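Local coordinates for protein pyoverdine synthetase F (Pseudomonas aeruginosa PAO1, PDB 6CUL) that belongs to the pyoverdine synthetase proteins and folds as a single-chain alpha/beta domain around a mixed sheet with a Rossmann-like parallel part, at residues A[52-60]-A[94-102]; A[104-112]-A[123-134]. One frame throughout, in Å; residues are numbered along the deposited sequence.

Contact 1 (A[52-60]-A[94-102]); sequences AYELVGVIY and VQGKTLNDL
Leu102 meets the strand 55-60 with both its backbone and its side chain. Its carbonyl oxygen accepts a hydrogen bond from the amide of Val58, with Val58 N and Leu102 O 2.9 Å apart and an N-H...O angle of 154°; the donor lies 33° out of the carbonyl plane. CG of Leu102 stands anti to this same carbonyl carbon (chi1 -55°), which turns the isobutyl group away from the bond and back along the strand. CB of Leu102 packs against the methyl CG2 of Val58 at 4.0 Å. Beyond the branch point the two methyls part: Leu102 CD1 reaches CD2 of Leu55 at 4.2 Å, while CD2 comes up to the carbonyl oxygen of Val56, with Leu102 CD2 and Val56 O 3.2 Å apart. The Leu102 side chain thus spans Val58 to Leu55, whereas its backbone stands one residue ahead of strand 103-105, the edge strand that runs parallel to 55-60 in the Rossmann-like part of the sheet. CD2 of Leu55 gathers further apolar partners, with CD1 of Leu99 and CG2 of Val94 each 4.4 Å away, and Leu99 CD1 also touches CG2 of Val58. Helix 36-46 covers this cluster through Leu37, Val41 and Leu44. Toward the start of the strand the chemistry turns ionic. Lys97 follows a two-residue turn at Gln95 and Gly96, across which Val94 and Lys97 bond backbone to backbone in both directions, Val94 N to Lys97 O at 2.7 Å and a weaker Lys97 N to Val94 O. Its extended chain crosses that of Glu54 at about a right angle. NZ forms a salt bridge with OE2 of Glu54, modelled so close that the carboxylate position is doubtful. The same ammonium makes a weak hydrogen bond to Leu55, with Lys97 NZ and Leu55 O 3.5 Å apart.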
ATOM      1  N   ALA A  52       0.753  20.978  -3.646  1.00 34.32           N
ATOM      2  CA  ALA A  52       1.713  20.731  -2.597  1.00 43.67           C
ATOM      3  C   ALA A  52       2.820  19.727  -2.807  1.00 45.63           C
ATOM      4  O   ALA A  52       3.739  19.757  -2.056  1.00 39.44           O
ATOM      5  CB  ALA A  52       0.982  20.339  -1.320  1.00 33.82           C
ATOM      6  N   TYR A  53       2.688  18.846  -3.774  1.00 42.55           N
ATOM      7  CA  TYR A  53       3.643  17.794  -3.985  1.00 45.28           C
ATOM      8  C   TYR A  53       3.954  17.456  -5.444  1.00 46.51           C
ATOM      9  O   TYR A  53       3.215  17.718  -6.324  1.00 41.98           O
ATOM     10  CB  TYR A  53       3.099  16.530  -3.352  1.00 32.48           C
ATOM     11  CG  TYR A  53       2.914  16.489  -1.870  1.00 32.27           C
ATOM     12  CD1 TYR A  53       3.955  16.388  -1.059  1.00 33.71           C
ATOM     13  CD2 TYR A  53       1.665  16.464  -1.300  1.00 30.02           C
ATOM     14  CE1 TYR A  53       3.804  16.313   0.278  1.00 30.31           C
ATOM     15  CE2 TYR A  53       1.507  16.396   0.074  1.00 34.41           C
ATOM     16  CZ  TYR A  53       2.592  16.327   0.845  1.00 25.71           C
ATOM     17  OH  TYR A  53       2.523  16.247   2.163  1.00 28.49           O
ATOM     18  N   GLU A  54       5.092  16.877  -5.679  1.00 47.52           N
ATOM     19  CA  GLU A  54       5.373  16.385  -6.990  1.00 50.20           C
ATOM     20  C   GLU A  54       5.718  14.939  -6.785  1.00 47.56           C
ATOM     21  O   GLU A  54       6.602  14.660  -6.026  1.00 44.64           O
ATOM     22  CB  GLU A  54       6.518  17.095  -7.640  1.00 49.71           C
ATOM     23  CG  GLU A  54       6.528  16.816  -9.113  1.00 49.00           C
ATOM     24  CD  GLU A  54       7.788  17.214  -9.759  1.00 36.30           C
ATOM     25  OE1 GLU A  54       8.603  17.760  -9.133  1.00 40.51           O
ATOM     26  OE2 GLU A  54       7.959  16.979 -10.882  1.00 42.45           O
ATOM     27  N   LEU A  55       5.052  14.013  -7.447  1.00 41.43           N
ATOM     28  CA  LEU A  55       5.407  12.647  -7.241  1.00 38.54           C
ATOM     29  C   LEU A  55       6.734  12.454  -8.019  1.00 50.64           C
ATOM     30  O   LEU A  55       6.828  12.723  -9.201  1.00 48.30           O
ATOM     31  CB  LEU A  55       4.296  11.755  -7.724  1.00 38.99           C
ATOM     32  CG  LEU A  55       4.567  10.258  -7.753  1.00 36.26           C
ATOM     33  CD1 LEU A  55       4.669   9.663  -6.394  1.00 25.52           C
ATOM     34  CD2 LEU A  55       3.519   9.567  -8.574  1.00 38.29           C
ATOM     35  N   VAL A  56       7.773  12.002  -7.347  1.00 52.25           N
ATOM     36  CA  VAL A  56       9.036  11.910  -8.040  1.00 50.48           C
ATOM     37  C   VAL A  56       9.448  10.536  -8.491  1.00 47.75           C
ATOM     38  O   VAL A  56       9.916  10.397  -9.559  1.00 59.66           O
ATOM     39  CB  VAL A  56      10.148  12.678  -7.314  1.00 49.44           C
ATOM     40  CG1 VAL A  56       9.797  14.128  -7.256  1.00 46.51           C
ATOM     41  CG2 VAL A  56      10.401  12.122  -5.944  1.00 41.03           C
ATOM     42  N   GLY A  57       9.237   9.522  -7.707  1.00 37.08           N
ATOM     43  CA  GLY A  57       9.573   8.202  -8.141  1.00 38.96           C
ATOM     44  C   GLY A  57       8.580   7.180  -7.703  1.00 42.76           C
ATOM     45  O   GLY A  57       8.006   7.312  -6.683  1.00 43.03           O
ATOM     46  N   VAL A  58       8.397   6.148  -8.484  1.00 44.12           N
ATOM     47  CA  VAL A  58       7.456   5.106  -8.108  1.00 46.50           C
ATOM     48  C   VAL A  58       8.225   3.788  -8.023  1.00 44.36           C
ATOM     49  O   VAL A  58       8.235   3.015  -8.927  1.00 48.94           O
ATOM     50  CB  VAL A  58       6.253   4.961  -9.096  1.00 37.73           C
ATOM     51  CG1 VAL A  58       5.348   3.839  -8.672  1.00 45.81           C
ATOM     52  CG2 VAL A  58       5.440   6.233  -9.201  1.00 29.76           C
ATOM     53  N   ILE A  59       8.868   3.594  -6.914  1.00 31.74           N
ATOM     54  CA  ILE A  59       9.651   2.452  -6.614  1.00 32.17           C
ATOM     55  C   ILE A  59       8.854   1.163  -6.330  1.00 33.16           C
ATOM     56  O   ILE A  59       7.824   1.184  -5.798  1.00 38.68           O
ATOM     57  CB  ILE A  59      10.593   2.821  -5.456  1.00 33.34           C
ATOM     58  CG1 ILE A  59      11.293   4.157  -5.734  1.00 41.50           C
ATOM     59  CG2 ILE A  59      11.624   1.749  -5.209  1.00 40.47           C
ATOM     60  CD1 ILE A  59      11.732   4.929  -4.555  1.00 34.54           C
ATOM     61  N   TYR A  60       9.346   0.055  -6.784  1.00 40.17           N
ATOM     62  CA  TYR A  60       8.713  -1.205  -6.560  1.00 39.06           C
ATOM     63  C   TYR A  60       9.838  -2.180  -6.238  1.00 36.28           C
ATOM     64  O   TYR A  60      10.867  -2.089  -6.784  1.00 43.81           O
ATOM     65  CB  TYR A  60       7.831  -1.573  -7.746  1.00 35.39           C
ATOM     66  CG  TYR A  60       8.528  -2.161  -8.848  1.00 38.60           C
ATOM     67  CD1 TYR A  60       9.193  -1.424  -9.779  1.00 38.97           C
ATOM     68  CD2 TYR A  60       8.571  -3.487  -8.947  1.00 41.20           C
ATOM     69  CE1 TYR A  60       9.867  -2.061 -10.776  1.00 43.11           C
ATOM     70  CE2 TYR A  60       9.226  -4.129  -9.935  1.00 37.05           C
ATOM     71  CZ  TYR A  60       9.854  -3.420 -10.838  1.00 41.52           C
ATOM     72  OH  TYR A  60      10.462  -4.148 -11.754  1.00 55.36           O
ATOM     73  N   VAL A  94       0.777  11.618 -14.837  1.00 53.32           N
ATOM     74  CA  VAL A  94       0.704  12.287 -13.558  1.00 63.36           C
ATOM     75  C   VAL A  94       1.384  13.613 -13.717  1.00 61.52           C
ATOM     76  O   VAL A  94       2.557  13.604 -13.991  1.00 68.13           O
ATOM     77  CB  VAL A  94       1.441  11.563 -12.423  1.00 65.95           C
ATOM     78  CG1 VAL A  94       2.837  11.176 -12.833  1.00 58.01           C
ATOM     79  CG2 VAL A  94       1.493  12.428 -11.188  1.00 48.58           C
ATOM     80  N   GLN A  95       0.676  14.721 -13.528  1.00 57.36           N
ATOM     81  CA  GLN A  95       1.247  16.042 -13.608  1.00 63.39           C
ATOM     82  C   GLN A  95       2.033  16.229 -14.863  1.00 67.64           C
ATOM     83  O   GLN A  95       3.181  16.560 -14.793  1.00 67.67           O
ATOM     84  CB  GLN A  95       2.115  16.358 -12.402  1.00 70.14           C
ATOM     85  CG  GLN A  95       2.450  17.842 -12.305  1.00 71.20           C
ATOM     86  CD  GLN A  95       3.788  18.242 -12.905  1.00 62.63           C
ATOM     87  OE1 GLN A  95       4.541  17.414 -13.381  1.00 53.43           O
ATOM     88  NE2 GLN A  95       4.046  19.537 -12.919  1.00 50.36           N
ATOM     89  N   GLY A  96       1.469  15.917 -16.006  1.00 63.58           N
ATOM     90  CA  GLY A  96       2.260  16.049 -17.206  1.00 61.53           C
ATOM     91  C   GLY A  96       3.538  15.232 -17.254  1.00 65.08           C
ATOM     92  O   GLY A  96       4.515  15.733 -17.711  1.00 77.95           O
ATOM     93  N   LYS A  97       3.540  14.015 -16.723  1.00 72.67           N
ATOM     94  CA  LYS A  97       4.648  13.103 -16.763  1.00 73.08           C
ATOM     95  C   LYS A  97       3.963  11.772 -17.018  1.00 75.54           C
ATOM     96  O   LYS A  97       2.966  11.475 -16.389  1.00 78.09           O
ATOM     97  CB  LYS A  97       5.369  12.979 -15.426  1.00 64.06           C
ATOM     98  CG  LYS A  97       5.893  14.232 -14.779  1.00 77.04           C
ATOM     99  CD  LYS A  97       6.696  13.862 -13.542  1.00 80.53           C
ATOM    100  CE  LYS A  97       7.087  15.052 -12.686  1.00 66.27           C
ATOM    101  NZ  LYS A  97       8.127  14.727 -11.694  1.00 59.19           N
ATOM    102  N   THR A  98       4.489  10.963 -17.915  1.00 71.26           N
ATOM    103  CA  THR A  98       3.958   9.655 -18.198  1.00 68.84           C
ATOM    104  C   THR A  98       4.147   8.891 -16.912  1.00 60.41           C
ATOM    105  O   THR A  98       5.209   8.875 -16.425  1.00 51.74           O
ATOM    106  CB  THR A  98       4.774   9.005 -19.314  1.00 59.61           C
ATOM    107  OG1 THR A  98       4.723   9.798 -20.475  1.00 60.32           O
ATOM    108  CG2 THR A  98       4.280   7.730 -19.631  1.00 63.94           C
ATOM    109  N   LEU A  99       3.120   8.268 -16.358  1.00 56.06           N
ATOM    110  CA  LEU A  99       3.285   7.596 -15.084  1.00 56.55           C
ATOM    111  C   LEU A  99       4.253   6.447 -15.105  1.00 56.36           C
ATOM    112  O   LEU A  99       5.004   6.289 -14.169  1.00 42.13           O
ATOM    113  CB  LEU A  99       1.971   7.166 -14.483  1.00 53.23           C
ATOM    114  CG  LEU A  99       2.051   6.322 -13.261  1.00 50.05           C
ATOM    115  CD1 LEU A  99       2.175   7.096 -11.979  1.00 53.52           C
ATOM    116  CD2 LEU A  99       0.806   5.561 -13.164  1.00 49.93           C
ATOM    117  N   ASN A 100       4.205   5.693 -16.187  1.00 54.51           N
ATOM    118  CA  ASN A 100       5.108   4.547 -16.402  1.00 47.46           C
ATOM    119  C   ASN A 100       6.585   4.900 -16.432  1.00 47.40           C
ATOM    120  O   ASN A 100       7.394   4.160 -15.986  1.00 41.73           O
ATOM    121  CB  ASN A 100       4.707   3.771 -17.613  1.00 53.65           C
ATOM    122  CG  ASN A 100       3.490   2.981 -17.368  1.00 54.55           C
ATOM    123  OD1 ASN A 100       3.541   2.060 -16.623  1.00 57.28           O
ATOM    124  ND2 ASN A 100       2.383   3.367 -17.947  1.00 55.78           N
ATOM    125  N   ASP A 101       6.888   6.087 -16.874  1.00 48.55           N
ATOM    126  CA  ASP A 101       8.195   6.574 -16.844  1.00 40.83           C
ATOM    127  C   ASP A 101       8.698   6.720 -15.425  1.00 38.90           C
ATOM    128  O   ASP A 101       9.821   6.859 -15.286  1.00 35.96           O
ATOM    129  CB  ASP A 101       8.296   7.873 -17.606  1.00 45.53           C
ATOM    130  CG  ASP A 101       7.841   7.769 -19.043  1.00 40.26           C
ATOM    131  OD1 ASP A 101       7.598   6.733 -19.602  1.00 36.74           O
ATOM    132  OD2 ASP A 101       7.690   8.784 -19.623  1.00 45.79           O
ATOM    133  N   LEU A 102       7.891   6.748 -14.412  1.00 45.41           N
ATOM    134  CA  LEU A 102       8.439   6.844 -13.065  1.00 42.51           C
ATOM    135  C   LEU A 102       8.714   5.553 -12.313  1.00 36.50           C
ATOM    136  O   LEU A 102       9.095   5.631 -11.230  1.00 37.28           O
ATOM    137  CB  LEU A 102       7.575   7.721 -12.187  1.00 42.55           C
ATOM    138  CG  LEU A 102       7.248   9.113 -12.622  1.00 44.04           C
ATOM    139  CD1 LEU A 102       6.050   9.614 -11.875  1.00 40.18           C
ATOM    140  CD2 LEU A 102       8.425   9.998 -12.413  1.00 38.82           C
TER

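Contact 2 (A[104-112]-A[123-134]); sequences LSVPSTYRR and GKSDFERRLHDT
The Tyr110 ring lies flat along the side chain of Lys124, both pointing the same way, with CB of Lys124 3.6 Å from the ring centroid in a CH-pi contact. Gly123 presents bare backbone beside it, and Tyr110 CB approaches Gly123 C to 3.4 Å. Next along the helix, the Phe127 ring is sandwiched: Ser108 CB sits over the centre of one face, 4.1 Å from the centroid, and Leu131 CG covers the opposite face. At its edge, in plane, is the carbonyl oxygen of Val106. CG1 of Val106 fits tightly against CD2 of Leu131 at 3.4 Å and also lies over one face of the Arg130 guanidinium. Bent at chi3 (-51°), Arg130 brings NH2 to the carbonyl oxygen of Pro107 in a hydrogen bond modelled as very short. Pro107 O also accepts Thr109 N at 2.9 Å, the bond that closes the inverse gamma turn centred on Ser108. In the second shell, Arg111 NE bonds Ser108 OG at 3.0 Å, and Arg111 CG covers the other face of the Tyr110 ring. Asp61 holds the Ser108 hydroxyl, and the Lys124 ammonium bonds the carbonyl oxygen of Ile151. Thr109, Tyr110 and Arg112 belong to the pocket of the bound N-(4-{[(2-amino-4-oxo-1,4-dihydroquinazolin-6-yl)methyl]amino}benzene-1-carbonyl)-D-glutamic acid, so the segment leaving strand 103-105 lines this site while packing on helix 118-136, the connecting helix of a beta-alpha-beta crossover to the parallel strand 142-145.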
ATOM      1  N   LEU A 104      10.569   2.553 -10.718  1.00 38.55           N
ATOM      2  CA  LEU A 104      11.916   2.230 -10.287  1.00 44.07           C
ATOM      3  C   LEU A 104      11.980   0.933  -9.537  1.00 43.82           C
ATOM      4  O   LEU A 104      11.142   0.687  -8.725  1.00 43.15           O
ATOM      5  CB  LEU A 104      12.413   3.251  -9.297  1.00 48.10           C
ATOM      6  CG  LEU A 104      12.805   4.581  -9.836  1.00 47.74           C
ATOM      7  CD1 LEU A 104      13.353   5.462  -8.761  1.00 43.50           C
ATOM      8  CD2 LEU A 104      13.855   4.321 -10.845  1.00 59.03           C
ATOM      9  N   SER A 105      12.982   0.115  -9.771  1.00 38.67           N
ATOM     10  CA  SER A 105      13.075  -1.076  -9.019  1.00 37.31           C
ATOM     11  C   SER A 105      14.282  -0.979  -8.148  1.00 48.65           C
ATOM     12  O   SER A 105      15.341  -0.709  -8.653  1.00 49.03           O
ATOM     13  CB  SER A 105      13.214  -2.308  -9.863  1.00 40.55           C
ATOM     14  OG  SER A 105      12.914  -3.462  -9.106  1.00 30.04           O
ATOM     15  N   VAL A 106      14.111  -1.233  -6.865  1.00 46.52           N
ATOM     16  CA  VAL A 106      15.183  -1.299  -5.916  1.00 45.95           C
ATOM     17  C   VAL A 106      14.902  -2.703  -5.391  1.00 45.30           C
ATOM     18  O   VAL A 106      14.447  -2.867  -4.310  1.00 51.76           O
ATOM     19  CB  VAL A 106      15.125  -0.253  -4.838  1.00 45.45           C
ATOM     20  CG1 VAL A 106      15.946  -0.667  -3.648  1.00 53.55           C
ATOM     21  CG2 VAL A 106      15.597   1.045  -5.347  1.00 36.02           C
ATOM     22  N   PRO A 107      15.238  -3.714  -6.179  1.00 44.22           N
ATOM     23  CA  PRO A 107      14.848  -5.062  -5.810  1.00 44.68           C
ATOM     24  C   PRO A 107      15.381  -5.674  -4.526  1.00 46.57           C
ATOM     25  O   PRO A 107      16.521  -5.646  -4.320  1.00 40.14           O
ATOM     26  CB  PRO A 107      15.310  -5.877  -7.003  1.00 48.21           C
ATOM     27  CG  PRO A 107      15.575  -4.909  -8.067  1.00 48.82           C
ATOM     28  CD  PRO A 107      16.018  -3.690  -7.403  1.00 42.20           C
ATOM     29  N   SER A 108      14.491  -6.240  -3.720  1.00 48.08           N
ATOM     30  CA  SER A 108      14.821  -6.958  -2.524  1.00 39.83           C
ATOM     31  C   SER A 108      15.151  -8.375  -2.861  1.00 37.01           C
ATOM     32  O   SER A 108      14.508  -9.288  -2.453  1.00 33.04           O
ATOM     33  CB  SER A 108      13.692  -6.972  -1.500  1.00 36.45           C
ATOM     34  OG  SER A 108      12.459  -7.316  -1.988  1.00 42.59           O
ATOM     35  N   THR A 109      16.236  -8.466  -3.610  1.00 40.96           N
ATOM     36  CA  THR A 109      16.908  -9.664  -4.082  1.00 32.72           C
ATOM     37  C   THR A 109      17.394 -10.587  -2.971  1.00 34.47           C
ATOM     38  O   THR A 109      17.295 -11.746  -3.080  1.00 30.41           O
ATOM     39  CB  THR A 109      18.072  -9.262  -4.886  1.00 29.33           C
ATOM     40  OG1 THR A 109      18.802  -8.269  -4.182  1.00 33.47           O
ATOM     41  CG2 THR A 109      17.576  -8.741  -6.102  1.00 39.66           C
ATOM     42  N   TYR A 110      17.688 -10.014  -1.832  1.00 37.28           N
ATOM     43  CA  TYR A 110      18.093 -10.689  -0.666  1.00 28.80           C
ATOM     44  C   TYR A 110      17.107 -11.743  -0.317  1.00 36.59           C
ATOM     45  O   TYR A 110      17.481 -12.639   0.330  1.00 38.58           O
ATOM     46  CB  TYR A 110      18.221  -9.698   0.500  1.00 34.02           C
ATOM     47  CG  TYR A 110      16.931  -9.216   1.142  1.00 34.34           C
ATOM     48  CD1 TYR A 110      16.291  -9.989   2.065  1.00 33.10           C
ATOM     49  CD2 TYR A 110      16.396  -7.989   0.853  1.00 28.55           C
ATOM     50  CE1 TYR A 110      15.162  -9.587   2.661  1.00 34.11           C
ATOM     51  CE2 TYR A 110      15.248  -7.555   1.447  1.00 35.30           C
ATOM     52  CZ  TYR A 110      14.631  -8.372   2.359  1.00 35.49           C
ATOM     53  OH  TYR A 110      13.476  -8.034   2.956  1.00 34.19           O
ATOM     54  N   ARG A 111      15.885 -11.636  -0.748  1.00 41.94           N
ATOM     55  CA  ARG A 111      14.903 -12.653  -0.529  1.00 36.91           C
ATOM     56  C   ARG A 111      15.230 -14.007  -1.215  1.00 39.29           C
ATOM     57  O   ARG A 111      14.712 -14.963  -0.810  1.00 39.12           O
ATOM     58  CB  ARG A 111      13.517 -12.146  -0.869  1.00 39.78           C
ATOM     59  CG  ARG A 111      12.902 -11.184   0.103  1.00 25.88           C
ATOM     60  CD  ARG A 111      11.559 -10.738  -0.337  1.00 25.36           C
ATOM     61  NE  ARG A 111      11.558 -10.152  -1.649  1.00 29.51           N
ATOM     62  CZ  ARG A 111      10.835 -10.522  -2.671  1.00 22.45           C
ATOM     63  NH1 ARG A 111      10.017 -11.477  -2.587  1.00 22.67           N
ATOM     64  NH2 ARG A 111      10.939  -9.878  -3.771  1.00 35.14           N
ATOM     65  N   ARG A 112      16.119 -14.034  -2.187  1.00 41.48           N
ATOM     66  CA  ARG A 112      16.551 -15.244  -2.847  1.00 35.14           C
ATOM     67  C   ARG A 112      17.194 -16.163  -1.842  1.00 32.37           C
ATOM     68  O   ARG A 112      16.993 -17.291  -1.888  1.00 30.33           O
ATOM     69  CB  ARG A 112      17.547 -14.921  -3.949  1.00 30.50           C
ATOM     70  CG  ARG A 112      17.043 -14.075  -5.092  1.00 25.83           C
ATOM     71  CD  ARG A 112      18.125 -13.547  -5.998  1.00 33.33           C
ATOM     72  NE  ARG A 112      17.745 -12.409  -6.793  1.00 26.79           N
ATOM     73  CZ  ARG A 112      18.328 -12.034  -7.910  1.00 14.87           C
ATOM     74  NH1 ARG A 112      19.293 -12.699  -8.408  1.00 15.66           N
ATOM     75  NH2 ARG A 112      17.920 -10.999  -8.525  1.00 14.08           N
ATOM     76  N   GLY A 123      21.873  -8.666   2.762  1.00 31.70           N
ATOM     77  CA  GLY A 123      21.136  -8.115   1.654  1.00 31.82           C
ATOM     78  C   GLY A 123      19.994  -7.203   2.037  1.00 38.77           C
ATOM     79  O   GLY A 123      19.821  -6.212   1.438  1.00 37.08           O
ATOM     80  N   LYS A 124      19.225  -7.570   3.041  1.00 35.69           N
ATOM     81  CA  LYS A 124      18.146  -6.731   3.458  1.00 37.42           C
ATOM     82  C   LYS A 124      18.666  -5.372   3.853  1.00 38.78           C
ATOM     83  O   LYS A 124      18.125  -4.403   3.434  1.00 39.98           O
ATOM     84  CB  LYS A 124      17.421  -7.342   4.631  1.00 25.35           C
ATOM     85  CG  LYS A 124      16.099  -6.712   4.985  1.00 33.56           C
ATOM     86  CD  LYS A 124      15.358  -7.544   6.015  1.00 41.28           C
ATOM     87  CE  LYS A 124      14.008  -7.051   6.412  1.00 30.20           C
ATOM     88  NZ  LYS A 124      14.213  -5.916   7.242  1.00 21.06           N
ATOM     89  N   SER A 125      19.737  -5.315   4.612  1.00 40.20           N
ATOM     90  CA  SER A 125      20.285  -4.052   4.957  1.00 44.73           C
ATOM     91  C   SER A 125      20.710  -3.306   3.729  1.00 43.28           C
ATOM     92  O   SER A 125      20.426  -2.163   3.646  1.00 46.86           O
ATOM     93  CB  SER A 125      21.476  -4.187   5.908  1.00 50.83           C
ATOM     94  OG  SER A 125      22.210  -2.994   6.037  1.00 57.55           O
ATOM     95  N   ASP A 126      21.374  -3.917   2.785  1.00 37.90           N
ATOM     96  CA  ASP A 126      21.774  -3.189   1.599  1.00 38.37           C
ATOM     97  C   ASP A 126      20.598  -2.657   0.758  1.00 42.46           C
ATOM     98  O   ASP A 126      20.731  -1.671   0.120  1.00 45.52           O
ATOM     99  CB  ASP A 126      22.758  -4.022   0.782  1.00 41.06           C
ATOM    100  CG  ASP A 126      23.440  -3.258  -0.277  1.00 49.62           C
ATOM    101  OD1 ASP A 126      24.377  -2.579  -0.005  1.00 47.84           O
ATOM    102  OD2 ASP A 126      23.080  -3.370  -1.405  1.00 44.99           O
ATOM    103  N   PHE A 127      19.504  -3.394   0.701  1.00 47.18           N
ATOM    104  CA  PHE A 127      18.288  -2.978   0.043  1.00 48.12           C
ATOM    105  C   PHE A 127      17.707  -1.764   0.734  1.00 44.25           C
ATOM    106  O   PHE A 127      17.353  -0.815   0.098  1.00 46.18           O
ATOM    107  CB  PHE A 127      17.293  -4.082   0.069  1.00 40.94           C
ATOM    108  CG  PHE A 127      15.890  -3.626  -0.033  1.00 43.12           C
ATOM    109  CD1 PHE A 127      15.377  -3.201  -1.213  1.00 41.59           C
ATOM    110  CD2 PHE A 127      15.067  -3.661   1.056  1.00 55.91           C
ATOM    111  CE1 PHE A 127      14.089  -2.826  -1.319  1.00 39.75           C
ATOM    112  CE2 PHE A 127      13.764  -3.289   0.951  1.00 51.47           C
ATOM    113  CZ  PHE A 127      13.280  -2.869  -0.245  1.00 43.47           C
ATOM    114  N   GLU A 128      17.628  -1.800   2.043  1.00 39.59           N
ATOM    115  CA  GLU A 128      17.253  -0.627   2.758  1.00 48.62           C
ATOM    116  C   GLU A 128      18.306   0.435   2.465  1.00 56.88           C
ATOM    117  O   GLU A 128      17.957   1.562   2.280  1.00 61.54           O
ATOM    118  CB  GLU A 128      17.186  -0.848   4.249  1.00 44.31           C
ATOM    119  CG  GLU A 128      16.352  -2.007   4.673  1.00 41.89           C
ATOM    120  CD  GLU A 128      15.742  -1.834   6.029  1.00 55.69           C
ATOM    121  OE1 GLU A 128      15.108  -0.823   6.238  1.00 59.29           O
ATOM    122  OE2 GLU A 128      15.856  -2.698   6.876  1.00 45.98           O
ATOM    123  N   ARG A 129      19.576   0.074   2.422  1.00 51.81           N
ATOM    124  CA  ARG A 129      20.585   1.042   2.119  1.00 45.60           C
ATOM    125  C   ARG A 129      20.388   1.614   0.722  1.00 44.92           C
ATOM    126  O   ARG A 129      20.528   2.771   0.556  1.00 42.49           O
ATOM    127  CB  ARG A 129      21.936   0.458   2.291  1.00 40.38           C
ATOM    128  CG  ARG A 129      23.007   1.483   2.121  1.00 44.42           C
ATOM    129  CD  ARG A 129      23.427   1.704   0.682  1.00 45.54           C
ATOM    130  NE  ARG A 129      23.882   0.510   0.034  1.00 37.91           N
ATOM    131  CZ  ARG A 129      24.073   0.409  -1.260  1.00 39.82           C
ATOM    132  NH1 ARG A 129      23.810   1.411  -2.039  1.00 33.44           N
ATOM    133  NH2 ARG A 129      24.470  -0.721  -1.779  1.00 42.70           N
ATOM    134  N   ARG A 130      20.052   0.775  -0.246  1.00 47.58           N
ATOM    135  CA  ARG A 130      19.672   1.214  -1.582  1.00 48.23           C
ATOM    136  C   ARG A 130      18.349   1.999  -1.582  1.00 45.92           C
ATOM    137  O   ARG A 130      18.147   2.791  -2.435  1.00 48.57           O
ATOM    138  CB  ARG A 130      19.519   0.050  -2.533  1.00 41.96           C
ATOM    139  CG  ARG A 130      20.730  -0.299  -3.342  1.00 45.51           C
ATOM    140  CD  ARG A 130      20.501  -1.442  -4.319  1.00 51.97           C
ATOM    141  NE  ARG A 130      19.903  -2.648  -3.739  1.00 63.94           N
ATOM    142  CZ  ARG A 130      19.011  -3.428  -4.346  1.00 48.18           C
ATOM    143  NH1 ARG A 130      18.576  -3.146  -5.525  1.00 31.81           N
ATOM    144  NH2 ARG A 130      18.552  -4.476  -3.725  1.00 46.82           N
ATOM    145  N   LEU A 131      17.409   1.716  -0.714  1.00 38.25           N
ATOM    146  CA  LEU A 131      16.227   2.540  -0.663  1.00 45.31           C
ATOM    147  C   LEU A 131      16.585   4.008  -0.349  1.00 40.34           C
ATOM    148  O   LEU A 131      16.207   4.883  -1.066  1.00 41.60           O
ATOM    149  CB  LEU A 131      15.209   1.982   0.340  1.00 44.01           C
ATOM    150  CG  LEU A 131      14.486   0.677   0.034  1.00 44.08           C
ATOM    151  CD1 LEU A 131      13.429   0.346   1.026  1.00 39.62           C
ATOM    152  CD2 LEU A 131      13.857   0.685  -1.312  1.00 52.15           C
ATOM    153  N   HIS A 132      17.344   4.206   0.721  1.00 45.75           N
ATOM    154  CA  HIS A 132      17.795   5.501   1.223  1.00 50.53           C
ATOM    155  C   HIS A 132      18.519   6.325   0.250  1.00 45.64           C
ATOM    156  O   HIS A 132      18.362   7.483   0.165  1.00 46.51           O
ATOM    157  CB  HIS A 132      18.712   5.312   2.430  1.00 38.62           C
ATOM    158  CG  HIS A 132      19.320   6.577   2.935  1.00 41.21           C
ATOM    159  ND1 HIS A 132      20.569   6.998   2.567  1.00 49.04           N
ATOM    160  CD2 HIS A 132      18.847   7.525   3.765  1.00 43.46           C
ATOM    161  CE1 HIS A 132      20.832   8.145   3.134  1.00 43.76           C
ATOM    162  NE2 HIS A 132      19.809   8.478   3.878  1.00 43.21           N
ATOM    163  N   ASP A 133      19.359   5.665  -0.459  1.00 48.30           N
ATOM    164  CA  ASP A 133      20.266   6.249  -1.420  1.00 52.54           C
ATOM    165  C   ASP A 133      19.545   6.782  -2.609  1.00 44.85           C
ATOM    166  O   ASP A 133      19.806   7.864  -2.999  1.00 54.08           O
ATOM    167  CB  ASP A 133      21.274   5.225  -1.926  1.00 53.93           C
ATOM    168  CG  ASP A 133      22.459   5.035  -1.032  1.00 50.48           C
ATOM    169  OD1 ASP A 133      22.434   5.349   0.139  1.00 44.45           O
ATOM    170  OD2 ASP A 133      23.423   4.498  -1.534  1.00 41.86           O
ATOM    171  N   THR A 134      18.675   6.031  -3.191  1.00 45.56           N
ATOM    172  CA  THR A 134      17.969   6.601  -4.293  1.00 53.15           C
ATOM    173  C   THR A 134      16.823   7.526  -3.963  1.00 51.04           C
ATOM    174  O   THR A 134      16.341   8.086  -4.862  1.00 56.67           O
ATOM    175  CB  THR A 134      17.446   5.628  -5.302  1.00 43.25           C
ATOM    176  OG1 THR A 134      17.223   6.338  -6.493  1.00 45.15           O
ATOM    177  CG2 THR A 134      16.165   5.119  -4.892  1.00 39.76           C
TER

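Both contacts are partly buried and lie off the centre of the chain, and they meet in the sheet: strands 55-60 and 103-105 are parallel neighbours, with probable hydrogen bonds from Leu104 N to Val58 O and from Tyr60 N to Leu104 O. Contact 1 sets the approach to the edge strand against its neighbour, contact 2 the exit from that strand against helix 118-136. The first, burying 379 Å², joins a leucine-valine cluster to an ion pair. The second, at 507 Å², relies more on aromatic faces and an arginine-to-carbonyl hydrogen bond, modelled very short. Only contact 2 includes residues of the ligand pocket; contact 1 is structural packing.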